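Local coordinates for PHOX (Pseudomonas fluorescens, PDB 4A9V), which hydrolyses phosphate monoesters as an alkaline phosphatase, using a complex iron-calcium cofactor held by a beta-propeller, at residues A115-S120 against G174-C179. Residues are numbered along the deposited sequence; the frame is centred on the assembly and turned at random.
Sequences ACEGVS and GTFQNC. With FEO (mu-oxo-diiron), chain S.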
ATOM      1  N   ALA A 115      -3.302  16.302  -9.015  1.00  7.59           N
ATOM      2  CA  ALA A 115      -3.427  15.576 -10.271  1.00  7.58           C
ATOM      3  C   ALA A 115      -2.476  14.385 -10.341  1.00  7.11           C
ATOM      4  O   ALA A 115      -2.722  13.430 -11.075  1.00  8.26           O
ATOM      5  CB  ALA A 115      -3.173  16.515 -11.436  1.00  7.58           C
ATOM      6  N   CYS A 116      -1.345  14.486  -9.650  1.00  7.24           N
ATOM      7  CA  CYS A 116      -0.350  13.422  -9.634  1.00  6.90           C
ATOM      8  C   CYS A 116      -0.789  12.188  -8.868  1.00  6.96           C
ATOM      9  O   CYS A 116      -0.130  11.160  -8.977  1.00  8.07           O
ATOM     10  CB  CYS A 116       0.934  13.923  -8.986  1.00  7.98           C
ATOM     11  SG  CYS A 116       1.934  15.050  -9.975  1.00  9.33           S
ATOM     12  N   GLU A 117      -1.733  12.355  -7.944  1.00  7.23           N
ATOM     13  CA  GLU A 117      -2.084  11.305  -6.997  1.00  6.94           C
ATOM     14  C   GLU A 117      -3.404  10.670  -7.392  1.00  6.78           C
ATOM     15  O   GLU A 117      -4.163  11.235  -8.174  1.00  8.07           O
ATOM     16  CB  GLU A 117      -2.160  11.881  -5.584  1.00  7.40           C
ATOM     17  CG  GLU A 117      -0.874  12.614  -5.210  1.00  8.48           C
ATOM     18  CD  GLU A 117      -0.767  13.063  -3.770  1.00  7.40           C
ATOM     19  OE1 GLU A 117      -1.572  12.660  -2.914  1.00  8.49           O
ATOM     20  OE2 GLU A 117       0.145  13.882  -3.511  1.00  9.14           O
ATOM     21  N   GLY A 118      -3.660   9.485  -6.852  1.00  6.70           N
ATOM     22  CA  GLY A 118      -4.895   8.767  -7.135  1.00  7.28           C
ATOM     23  C   GLY A 118      -4.589   7.414  -7.738  1.00  5.67           C
ATOM     24  O   GLY A 118      -3.788   6.649  -7.190  1.00  6.57           O
ATOM     25  N   VAL A 119      -5.242   7.120  -8.858  1.00  6.64           N
ATOM     26  CA  VAL A 119      -5.090   5.853  -9.553  1.00  5.86           C
ATOM     27  C   VAL A 119      -4.961   6.136 -11.046  1.00  6.36           C
ATOM     28  O   VAL A 119      -5.581   7.059 -11.584  1.00  7.38           O
ATOM     29  CB  VAL A 119      -6.277   4.906  -9.258  1.00  6.54           C
ATOM     30  CG1 VAL A 119      -6.188   3.625 -10.073  1.00  7.64           C
ATOM     31  CG2 VAL A 119      -6.329   4.580  -7.770  1.00  7.46           C
ATOM     32  N   SER A 120      -4.133   5.335 -11.707  1.00  6.27           N
ATOM     33  CA  SER A 120      -4.084   5.283 -13.167  1.00  6.36           C
ATOM     34  C   SER A 120      -4.545   3.900 -13.612  1.00  6.69           C
ATOM     35  O   SER A 120      -3.949   2.896 -13.231  1.00  7.27           O
ATOM     36  CB  SER A 120      -2.650   5.504 -13.643  1.00  7.13           C
ATOM     37  OG  SER A 120      -2.157   6.763 -13.253  1.00  7.44           O
ATOM     38  N   GLY A 174     -11.870  13.620  -4.661  1.00  8.09           N
ATOM     39  CA  GLY A 174     -10.539  13.052  -4.676  1.00  8.25           C
ATOM     40  C   GLY A 174     -10.347  11.801  -3.858  1.00  8.08           C
ATOM     41  O   GLY A 174     -11.013  11.569  -2.840  1.00  8.12           O
ATOM     42  N   THR A 175      -9.399  11.003  -4.331  1.00  7.37           N
ATOM     43  CA  THR A 175      -8.644  10.081  -3.519  1.00  7.50           C
ATOM     44  C   THR A 175      -7.174  10.391  -3.777  1.00  8.53           C
ATOM     45  O   THR A 175      -6.802  10.757  -4.898  1.00  9.26           O
ATOM     46  CB  THR A 175      -9.013   8.622  -3.880  1.00  7.79           C
ATOM     47  OG1 THR A 175      -8.352   7.713  -3.007  1.00  8.65           O
ATOM     48  CG2 THR A 175      -8.660   8.275  -5.315  1.00  9.95           C
ATOM     49  N   PHE A 176      -6.397  10.469  -2.702  1.00  7.94           N
ATOM     50  CA  PHE A 176      -5.002  10.859  -2.798  1.00  7.74           C
ATOM     51  C   PHE A 176      -4.212  10.149  -1.698  1.00  7.65           C
ATOM     52  O   PHE A 176      -4.792   9.441  -0.876  1.00  7.57           O
ATOM     53  CB  PHE A 176      -4.836  12.397  -2.753  1.00  7.62           C
ATOM     54  CG  PHE A 176      -5.529  13.071  -1.587  1.00  8.14           C
ATOM     55  CD1 PHE A 176      -4.940  13.089  -0.328  1.00  8.11           C
ATOM     56  CD2 PHE A 176      -6.740  13.719  -1.753  1.00  8.14           C
ATOM     57  CE1 PHE A 176      -5.577  13.682   0.746  1.00  8.49           C
ATOM     58  CE2 PHE A 176      -7.362  14.350  -0.690  1.00  9.06           C
ATOM     59  CZ  PHE A 176      -6.799  14.294   0.568  1.00  9.59           C
ATOM     60  N   GLN A 177      -2.889  10.208  -1.779  1.00  6.92           N
ATOM     61  CA  GLN A 177      -2.027   9.447  -0.874  1.00  6.87           C
ATOM     62  C   GLN A 177      -2.402   7.962  -0.927  1.00  6.12           C
ATOM     63  O   GLN A 177      -2.287   7.217   0.049  1.00  7.21           O
ATOM     64  CB  GLN A 177      -2.032  10.026   0.545  1.00  7.38           C
ATOM     65  CG  GLN A 177      -1.370  11.398   0.631  1.00  8.12           C
ATOM     66  CD  GLN A 177       0.159  11.403   0.614  1.00  8.49           C
ATOM     67  OE1 GLN A 177       0.767  12.474   0.546  1.00 11.08           O
ATOM     68  NE2 GLN A 177       0.774  10.262   0.865  1.00  8.32           N
ATOM     69  N   ASN A 178      -2.620   7.508  -2.152  1.00  6.38           N
ATOM     70  CA  ASN A 178      -2.979   6.126  -2.456  1.00  6.22           C
ATOM     71  C   ASN A 178      -1.767   5.213  -2.397  1.00  6.52           C
ATOM     72  O   ASN A 178      -0.859   5.315  -3.221  1.00  6.85           O
ATOM     73  CB  ASN A 178      -3.596   6.038  -3.843  1.00  6.33           C
ATOM     74  CG  ASN A 178      -4.800   6.914  -3.971  1.00  7.44           C
ATOM     75  OD1 ASN A 178      -4.676   8.139  -4.039  1.00  8.56           O
ATOM     76  ND2 ASN A 178      -5.971   6.312  -3.807  1.00  9.51           N
ATOM     77  N   CYS A 179      -1.757   4.350  -1.390  1.00  6.11           N
ATOM     78  CA  CYS A 179      -0.605   3.547  -1.038  1.00  5.99           C
ATOM     79  C   CYS A 179      -0.689   2.213  -1.773  1.00  5.74           C
ATOM     80  O   CYS A 179      -0.232   2.102  -2.909  1.00  7.03           O
ATOM     81  CB  CYS A 179      -0.559   3.397   0.481  1.00  6.14           C
ATOM     82  SG  CYS A 179       0.839   2.450   1.076  1.00  7.59           S
TER
HETATM   83 FE1  FEO S1594       2.565   4.145   1.489  1.00  7.69          FE
HETATM   84 FE2  FEO S1594       3.079   2.426   4.463  1.00  7.08          FE
HETATM   85  O   FEO S1594       3.578   2.978   2.682  1.00  7.92           O
HETATM   86  O   HOH W   1       0.631  14.676  -1.067  1.00 10.56           O
HETATM   87  O   HOH W   2       3.920   3.365   0.000  1.00  8.23           O
HETATM   88  O   HOH W   3       4.228   5.544   2.146  1.00 13.70           O
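Glu117 reaches across to the loop that leads into strand 178-183 and takes a hydrogen bond from the backbone N of Gln177, whose N lies 3.0 Å from Glu117 OE1. The N-H comes from above the carboxylate plane, 26° out of it, and the bond is bent, 146° at the hydrogen. Glu117 puts CG anti to its carbonyl carbon and runs extended from there, so that OE1 also lies 3.3 Å from Phe176 CB, while the carboxylate and the Phe176 ring are set obliquely to each other and the ring leads away from this contact. The other oxygen, OE2, accepts a hydrogen bond from a water that also donates to Gln177 OE1; the carboxylate thus grips both the backbone N and, through water, the side-chain end of Gln177, whose chain bends at chi2 (-77°). On the neighbouring Gly118, Asn178 OD1 sits 3.2 Å from CA, and Thr175 O makes a CA-H...O contact with the same carbon at 3.5 Å. Here two neighbouring sheets of the beta-propeller meet, the start of strand 118-127 in one meeting the loop before strand 178-183 and that strand's first residue in the next. The amide of Asn178 is oriented by ND2, which donates to Thr175 OG1 at 2.9 Å, close to the plane of the amide, and also bonds Thr191, while Thr175 OG1 has a further partner in Glu193. An alanine here has no amide to bond Thr175 and Thr191 or to pack on Gly118, and would probably loosen the entry into strand 178-183. One residue further along, Cys179 has SG anti to its backbone N, and the sulfur binds FE1 of the mu-oxo-diiron group at 2.5 Å, in a coordination shell shared with Glu90, Glu194 and two waters.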